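Local coordinates for SusD-like protein BACOVA_02651 (Bacteroides ovatus, PDB 5E75) that binds polysaccharide at the cell surface and probably captures xyloglucan before its transport into the periplasm for degradation, at residues Y121-L125 with V154-I158; V426-R430 with A490-F494. The contacts are given in a common frame with arbitrary orientation. Numbering follows the deposited sequence.

Contact 1 of 2, residues Y121-L125 with V154-I158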
ATOM      1  N   TYR A 121      11.840  -4.135  -3.787  1.00  8.09           N
ATOM      2  CA  TYR A 121      12.461  -3.264  -4.777  1.00  8.32           C
ATOM      3  C   TYR A 121      11.421  -2.428  -5.516  1.00  7.93           C
ATOM      4  O   TYR A 121      11.688  -1.285  -5.850  1.00  7.82           O
ATOM      5  CB  TYR A 121      13.372  -4.034  -5.749  1.00  8.64           C
ATOM      6  CG  TYR A 121      14.759  -4.258  -5.213  1.00  8.85           C
ATOM      7  CD1 TYR A 121      15.575  -3.190  -4.897  1.00 11.12           C
ATOM      8  CD2 TYR A 121      15.258  -5.536  -4.989  1.00  9.74           C
ATOM      9  CE1 TYR A 121      16.843  -3.370  -4.388  1.00 10.83           C
ATOM     10  CE2 TYR A 121      16.533  -5.724  -4.485  1.00  9.38           C
ATOM     11  CZ  TYR A 121      17.327  -4.645  -4.185  1.00  9.96           C
ATOM     12  OH  TYR A 121      18.601  -4.840  -3.668  1.00 10.21           O
ATOM     13  N   PHE A 122      10.231  -2.970  -5.759  1.00  8.16           N
ATOM     14  CA  PHE A 122       9.198  -2.199  -6.456  1.00  7.48           C
ATOM     15  C   PHE A 122       8.692  -1.052  -5.592  1.00  9.93           C
ATOM     16  O   PHE A 122       8.430   0.052  -6.107  1.00  9.37           O
ATOM     17  CB  PHE A 122       8.067  -3.127  -6.916  1.00  7.88           C
ATOM     18  CG  PHE A 122       7.049  -2.495  -7.866  1.00  8.24           C
ATOM     19  CD1 PHE A 122       7.406  -1.626  -8.890  1.00  8.37           C
ATOM     20  CD2 PHE A 122       5.725  -2.843  -7.754  1.00  8.80           C
ATOM     21  CE1 PHE A 122       6.438  -1.111  -9.740  1.00  7.25           C
ATOM     22  CE2 PHE A 122       4.761  -2.326  -8.610  1.00  9.01           C
ATOM     23  CZ  PHE A 122       5.123  -1.472  -9.589  1.00  8.68           C
ATOM     24  N   TYR A 123       8.571  -1.248  -4.278  1.00  7.94           N
ATOM     25  CA  TYR A 123       8.284  -0.121  -3.399  1.00  7.79           C
ATOM     26  C   TYR A 123       9.422   0.908  -3.448  1.00  8.76           C
ATOM     27  O   TYR A 123       9.190   2.116  -3.617  1.00  8.70           O
ATOM     28  CB  TYR A 123       8.086  -0.582  -1.960  1.00  8.73           C
ATOM     29  CG  TYR A 123       6.773  -1.286  -1.654  1.00  8.33           C
ATOM     30  CD1 TYR A 123       5.547  -0.726  -1.981  1.00  9.04           C
ATOM     31  CD2 TYR A 123       6.773  -2.510  -0.986  1.00  9.37           C
ATOM     32  CE1 TYR A 123       4.378  -1.364  -1.671  1.00  9.54           C
ATOM     33  CE2 TYR A 123       5.599  -3.159  -0.662  1.00 10.62           C
ATOM     34  CZ  TYR A 123       4.394  -2.575  -1.002  1.00 10.46           C
ATOM     35  OH  TYR A 123       3.191  -3.199  -0.698  1.00 13.30           O
ATOM     36  N   MET A 124      10.663   0.450  -3.294  1.00  8.12           N
ATOM     37  CA  MET A 124      11.804   1.375  -3.272  1.00  9.33           C
ATOM     38  C   MET A 124      11.933   2.197  -4.547  1.00  8.18           C
ATOM     39  O   MET A 124      12.284   3.385  -4.508  1.00  8.94           O
ATOM     40  CB  MET A 124      13.105   0.632  -3.024  1.00 10.40           C
ATOM     41  CG  MET A 124      13.216   0.126  -1.595  1.00 10.06           C
ATOM     42  SD  MET A 124      14.900  -0.219  -1.065  1.00 15.62           S
ATOM     43  CE  MET A 124      15.025  -1.872  -1.630  1.00 18.52           C
ATOM     44  N   LEU A 125      11.625   1.573  -5.681  1.00  8.65           N
ATOM     45  CA  LEU A 125      11.694   2.222  -6.985  1.00  8.76           C
ATOM     46  C   LEU A 125      10.754   3.434  -7.050  1.00  9.90           C
ATOM     47  O   LEU A 125      11.032   4.397  -7.765  1.00 10.71           O
ATOM     48  CB  LEU A 125      11.327   1.204  -8.053  1.00  7.89           C
ATOM     49  CG  LEU A 125      11.302   1.657  -9.516  1.00  9.72           C
ATOM     50  CD1 LEU A 125      12.657   2.202  -9.969  1.00 10.17           C
ATOM     51  CD2 LEU A 125      10.900   0.515 -10.402  1.00 12.17           C
ATOM     52  N   VAL A 154      16.581  -1.621 -12.045  1.00 10.02           N
ATOM     53  CA  VAL A 154      15.732  -2.017 -10.928  1.00  9.18           C
ATOM     54  C   VAL A 154      14.473  -2.674 -11.489  1.00  9.17           C
ATOM     55  O   VAL A 154      14.087  -3.758 -11.050  1.00  9.51           O
ATOM     56  CB  VAL A 154      15.418  -0.839  -9.990  1.00  9.24           C
ATOM     57  CG1 VAL A 154      14.521  -1.290  -8.839  1.00 10.79           C
ATOM     58  CG2 VAL A 154      16.704  -0.261  -9.411  1.00 11.37           C
ATOM     59  N   PHE A 155      13.878  -2.070 -12.523  1.00  7.98           N
ATOM     60  CA  PHE A 155      12.739  -2.701 -13.174  1.00  9.46           C
ATOM     61  C   PHE A 155      13.064  -4.106 -13.679  1.00  9.82           C
ATOM     62  O   PHE A 155      12.288  -5.035 -13.474  1.00  9.82           O
ATOM     63  CB  PHE A 155      12.247  -1.874 -14.365  1.00  9.59           C
ATOM     64  CG  PHE A 155      11.158  -0.874 -14.050  1.00  9.81           C
ATOM     65  CD1 PHE A 155       9.890  -1.298 -13.657  1.00 10.13           C
ATOM     66  CD2 PHE A 155      11.370   0.475 -14.224  1.00 12.13           C
ATOM     67  CE1 PHE A 155       8.878  -0.383 -13.407  1.00 11.69           C
ATOM     68  CE2 PHE A 155      10.362   1.391 -13.977  1.00 10.58           C
ATOM     69  CZ  PHE A 155       9.123   0.957 -13.569  1.00 10.14           C
ATOM     70  N   GLN A 156      14.187  -4.266 -14.371  1.00 10.40           N
ATOM     71  CA  GLN A 156      14.520  -5.574 -14.917  1.00 10.39           C
ATOM     72  C   GLN A 156      14.757  -6.602 -13.808  1.00  9.41           C
ATOM     73  O   GLN A 156      14.360  -7.757 -13.938  1.00  9.60           O
ATOM     74  CB  GLN A 156      15.736  -5.464 -15.839  1.00 10.59           C
ATOM     75  CG  GLN A 156      16.079  -6.762 -16.547  1.00 13.02           C
ATOM     76  CD  GLN A 156      15.036  -7.140 -17.562  1.00 15.01           C
ATOM     77  OE1 GLN A 156      14.705  -6.349 -18.449  1.00 18.05           O
ATOM     78  NE2 GLN A 156      14.476  -8.330 -17.433  1.00 14.39           N
ATOM     79  N   PHE A 157      15.372  -6.179 -12.705  1.00  8.81           N
ATOM     80  CA  PHE A 157      15.655  -7.066 -11.578  1.00  7.97           C
ATOM     81  C   PHE A 157      14.335  -7.561 -10.977  1.00  9.22           C
ATOM     82  O   PHE A 157      14.163  -8.744 -10.681  1.00 10.37           O
ATOM     83  CB  PHE A 157      16.504  -6.280 -10.570  1.00 10.46           C
ATOM     84  CG  PHE A 157      17.051  -7.097  -9.440  1.00  9.43           C
ATOM     85  CD1 PHE A 157      16.288  -7.362  -8.316  1.00 12.63           C
ATOM     86  CD2 PHE A 157      18.349  -7.570  -9.488  1.00 11.63           C
ATOM     87  CE1 PHE A 157      16.798  -8.107  -7.267  1.00 11.57           C
ATOM     88  CE2 PHE A 157      18.871  -8.310  -8.450  1.00 13.96           C
ATOM     89  CZ  PHE A 157      18.098  -8.582  -7.330  1.00 12.80           C
ATOM     90  N   ILE A 158      13.397  -6.638 -10.792  1.00  7.98           N
ATOM     91  CA  ILE A 158      12.066  -6.968 -10.298  1.00  9.05           C
ATOM     92  C   ILE A 158      11.354  -7.958 -11.228  1.00  9.37           C
ATOM     93  O   ILE A 158      10.813  -8.969 -10.790  1.00  8.92           O
ATOM     94  CB  ILE A 158      11.224  -5.681 -10.165  1.00  8.45           C
ATOM     95  CG1 ILE A 158      11.725  -4.795  -9.019  1.00  8.34           C
ATOM     96  CG2 ILE A 158       9.755  -5.987  -9.946  1.00  9.72           C
ATOM     97  CD1 ILE A 158      11.271  -3.345  -9.120  1.00  9.14           C
TER
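Helices 103-125 and 151-168 run nearly antiparallel here, their short segments crossing at -159° with axes 9.9 Å apart at closest approach. Val-154 packs against Leu-125 and Tyr-121: its CB lies 4.1 Å from Leu-125 CD1, and its CG1 is 4.3 Å from Tyr-121 CB. At Phe-155 the CA-to-CB bond leaves sideways, yet the ring reaches back under Leu-125, whose CD2 sits 3.5 Å from the ring centroid and almost on its normal, a CH-pi contact. Trp-197 meets the same phenylalanine ring edge-to-face. Phe-157 approaches Tyr-121 obliquely, with centroids 5.2 Å apart and planes at 73°. Ile-158 completes the turn by wedging its side chain between those of the facing helix: CG1 lies 3.7 Å from Tyr-121 CB, while CD1 is 3.9 Å from Phe-122 CB and 4.1 Å from Leu-125 CD2. Such antiparallel pairing is consistent with the TPR-like helical architecture of SusD proteins. The Tyr-121 hydroxyl is bonded to the carbonyl of Ile-132, so between these two segments the contact rests on apolar packing and a CH-pi contact, with no hydrogen bond.

Contact 2 of 2, residues V426-R430 with A490-F494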
ATOM      1  N   VAL A 426       3.336   8.071  -7.761  1.00  7.93           N
ATOM      2  CA  VAL A 426       4.681   8.216  -8.316  1.00  7.68           C
ATOM      3  C   VAL A 426       4.753   7.603  -9.717  1.00  9.15           C
ATOM      4  O   VAL A 426       5.339   8.199 -10.633  1.00  9.12           O
ATOM      5  CB  VAL A 426       5.760   7.610  -7.386  1.00  7.68           C
ATOM      6  CG1 VAL A 426       7.126   7.685  -8.029  1.00  9.43           C
ATOM      7  CG2 VAL A 426       5.749   8.343  -6.044  1.00  8.95           C
ATOM      8  N   THR A 427       4.162   6.419  -9.887  1.00  8.13           N
ATOM      9  CA  THR A 427       4.091   5.805 -11.209  1.00  8.25           C
ATOM     10  C   THR A 427       3.433   6.748 -12.224  1.00  9.30           C
ATOM     11  O   THR A 427       3.938   6.938 -13.327  1.00  9.41           O
ATOM     12  CB  THR A 427       3.352   4.465 -11.164  1.00  8.83           C
ATOM     13  OG1 THR A 427       4.135   3.539 -10.413  1.00 10.92           O
ATOM     14  CG2 THR A 427       3.135   3.894 -12.552  1.00 10.74           C
ATOM     15  N   TRP A 428       2.302   7.334 -11.854  1.00  7.85           N
ATOM     16  CA  TRP A 428       1.632   8.270 -12.745  1.00  8.74           C
ATOM     17  C   TRP A 428       2.492   9.513 -13.017  1.00  9.87           C
ATOM     18  O   TRP A 428       2.499  10.017 -14.144  1.00 10.56           O
ATOM     19  CB  TRP A 428       0.245   8.658 -12.194  1.00  9.28           C
ATOM     20  CG  TRP A 428      -0.766   7.561 -12.252  1.00  8.59           C
ATOM     21  CD1 TRP A 428      -0.968   6.653 -13.272  1.00  9.61           C
ATOM     22  CD2 TRP A 428      -1.745   7.251 -11.257  1.00  8.67           C
ATOM     23  NE1 TRP A 428      -2.000   5.801 -12.954  1.00  9.76           N
ATOM     24  CE2 TRP A 428      -2.488   6.146 -11.721  1.00  8.56           C
ATOM     25  CE3 TRP A 428      -2.055   7.797 -10.003  1.00  8.80           C
ATOM     26  CZ2 TRP A 428      -3.519   5.585 -10.975  1.00 10.10           C
ATOM     27  CZ3 TRP A 428      -3.058   7.234  -9.260  1.00  9.10           C
ATOM     28  CH2 TRP A 428      -3.780   6.135  -9.746  1.00  9.59           C
ATOM     29  N   PHE A 429       3.227  10.002 -12.014  1.00  8.73           N
ATOM     30  CA  PHE A 429       4.107  11.153 -12.189  1.00  9.06           C
ATOM     31  C   PHE A 429       5.245  10.860 -13.157  1.00 10.75           C
ATOM     32  O   PHE A 429       5.664  11.733 -13.928  1.00 11.15           O
ATOM     33  CB  PHE A 429       4.647  11.623 -10.832  1.00  9.73           C
ATOM     34  CG  PHE A 429       5.821  12.534 -10.949  1.00 10.08           C
ATOM     35  CD1 PHE A 429       5.651  13.861 -11.301  1.00 10.17           C
ATOM     36  CD2 PHE A 429       7.101  12.054 -10.767  1.00  9.52           C
ATOM     37  CE1 PHE A 429       6.746  14.688 -11.455  1.00 10.37           C
ATOM     38  CE2 PHE A 429       8.190  12.883 -10.916  1.00 10.40           C
ATOM     39  CZ  PHE A 429       8.019  14.194 -11.266  1.00 10.93           C
ATOM     40  N   ARG A 430       5.737   9.631 -13.141  1.00  8.78           N
ATOM     41  CA  ARG A 430       6.789   9.254 -14.070  1.00  9.15           C
ATOM     42  C   ARG A 430       6.290   9.146 -15.510  1.00 10.72           C
ATOM     43  O   ARG A 430       7.092   9.209 -16.452  1.00 12.26           O
ATOM     44  CB  ARG A 430       7.453   7.943 -13.615  1.00  9.73           C
ATOM     45  CG  ARG A 430       8.676   8.155 -12.758  1.00  9.59           C
ATOM     46  CD  ARG A 430       9.896   8.432 -13.641  1.00 11.69           C
ATOM     47  NE  ARG A 430      11.121   8.555 -12.876  1.00 12.57           N
ATOM     48  CZ  ARG A 430      11.605   9.686 -12.382  1.00 15.10           C
ATOM     49  NH1 ARG A 430      10.966  10.836 -12.571  1.00 14.98           N
ATOM     50  NH2 ARG A 430      12.748   9.668 -11.710  1.00 16.00           N
ATOM     51  N   ALA A 490       8.901  18.780  -9.715  1.00 12.51           N
ATOM     52  CA  ALA A 490       9.441  17.464 -10.032  1.00 11.58           C
ATOM     53  C   ALA A 490      10.472  17.005  -9.004  1.00 11.74           C
ATOM     54  O   ALA A 490      10.473  15.836  -8.597  1.00 12.59           O
ATOM     55  CB  ALA A 490      10.058  17.474 -11.422  1.00 13.83           C
ATOM     56  N   GLU A 491      11.341  17.914  -8.567  1.00 11.84           N
ATOM     57  CA  GLU A 491      12.405  17.567  -7.634  1.00 12.01           C
ATOM     58  C   GLU A 491      11.881  17.135  -6.261  1.00 13.48           C
ATOM     59  O   GLU A 491      12.604  16.506  -5.492  1.00 14.97           O
ATOM     60  CB  GLU A 491      13.382  18.741  -7.446  1.00 15.06           C
ATOM     61  CG  GLU A 491      14.227  19.111  -8.668  1.00 19.27           C
ATOM     62  CD  GLU A 491      13.428  19.669  -9.852  1.00 29.67           C
ATOM     63  OE1 GLU A 491      12.382  20.358  -9.662  1.00 25.90           O
ATOM     64  OE2 GLU A 491      13.866  19.410 -10.996  1.00 37.82           O
ATOM     65  N   ASP A 492      10.623  17.441  -5.959  1.00 11.38           N
ATOM     66  CA  ASP A 492      10.040  17.098  -4.666  1.00 10.02           C
ATOM     67  C   ASP A 492       9.520  15.671  -4.561  1.00 10.57           C
ATOM     68  O   ASP A 492       9.312  15.167  -3.456  1.00 11.60           O
ATOM     69  CB  ASP A 492       8.882  18.046  -4.331  1.00 12.04           C
ATOM     70  CG  ASP A 492       9.337  19.477  -4.125  1.00 14.42           C
ATOM     71  OD1 ASP A 492      10.086  19.721  -3.161  1.00 14.05           O
ATOM     72  OD2 ASP A 492       8.932  20.366  -4.917  1.00 14.38           O
ATOM     73  N   ILE A 493       9.309  15.021  -5.691  1.00 10.18           N
ATOM     74  CA  ILE A 493       8.511  13.799  -5.683  1.00  9.52           C
ATOM     75  C   ILE A 493       9.243  12.611  -5.069  1.00  9.48           C
ATOM     76  O   ILE A 493       8.718  11.986  -4.143  1.00  9.86           O
ATOM     77  CB  ILE A 493       7.979  13.460  -7.088  1.00 11.05           C
ATOM     78  CG1 ILE A 493       7.178  14.633  -7.662  1.00 10.43           C
ATOM     79  CG2 ILE A 493       7.114  12.198  -7.058  1.00 10.71           C
ATOM     80  CD1 ILE A 493       6.082  15.186  -6.753  1.00 12.19           C
ATOM     81  N   PHE A 494      10.433  12.305  -5.574  1.00  8.79           N
ATOM     82  CA  PHE A 494      11.242  11.237  -5.008  1.00  9.27           C
ATOM     83  C   PHE A 494      11.923  11.740  -3.745  1.00 11.29           C
ATOM     84  O   PHE A 494      12.382  12.884  -3.676  1.00 13.36           O
ATOM     85  CB  PHE A 494      12.228  10.726  -6.054  1.00  9.45           C
ATOM     86  CG  PHE A 494      11.571   9.922  -7.148  1.00  9.17           C
ATOM     87  CD1 PHE A 494      10.956  10.520  -8.239  1.00 10.96           C
ATOM     88  CD2 PHE A 494      11.539   8.546  -7.051  1.00 10.11           C
ATOM     89  CE1 PHE A 494      10.353   9.744  -9.215  1.00 12.95           C
ATOM     90  CE2 PHE A 494      10.963   7.777  -8.008  1.00 10.84           C
ATOM     91  CZ  PHE A 494      10.349   8.373  -9.096  1.00 12.11           C
TER
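Facing the final turns of helix 421-431 is a short, weakly bonded helical turn, 490-493, which leads into an extended residue, Phe-494. Val-426 points toward this segment and touches Ile-493 of the turn and Phe-494 after it: CG2 lies 4.2 Å from Ile-493 CG2, and CG1 is 3.5 Å from Phe-494 CZ. The CA atoms of Val-426 and Ile-493, 7.3 Å apart, are the nearest CA pair of the two segments.

One helical turn further on, Phe-429 extends its ring across the gap. Ile-493 lies over one face of that ring, with CG1 3.7 Å from the centroid and 9° off the normal, a CH-pi contact; Leu-437 of helix 433-441 also touches both side chains. Ala-490 CB comes within 3.9 Å of Phe-429 CZ at the tip, while the ring edges of Phe-429 and Phe-494 meet, CE2 to CE1, at 4.2 Å. Both segments belong to the SusD-family region, and the contact joins its late turn 490-493 to helix 421-431 and, through Leu-437, to helix 433-441; on another side Trp-428 bridges helices 421-431 and 404-415.

Arg-430 starts sideways, but its long side chain bends back so that Phe-494 CE1 lies over one face of the guanidinium, 3.4 Å from Arg-430 CZ, while NH2 also forms a salt bridge with Glu-151 at the start of helix 151-168.

Along the chain the two contacts come in series, 121-125 with 154-158 closing well before 426-430 with 490-494 opens; contact 1 lies in the N-terminal starch-binding-associated region and contact 2 in the SusD-family region. In space their centres are only 15 Å apart, and they touch directly: Leu-125 O lies 3.4 Å from Phe-494 CE2. Several residues bind the two neighbourhoods together. Helix 151-168, which carries one side of contact 1, begins with the Glu-151 that pairs with Arg-430; Trp-197 packs on both Phe-155 and Arg-430; and Arg-126 meets Phe-122 and Thr-427. Here parts of the chain far apart in sequence pack directly against each other.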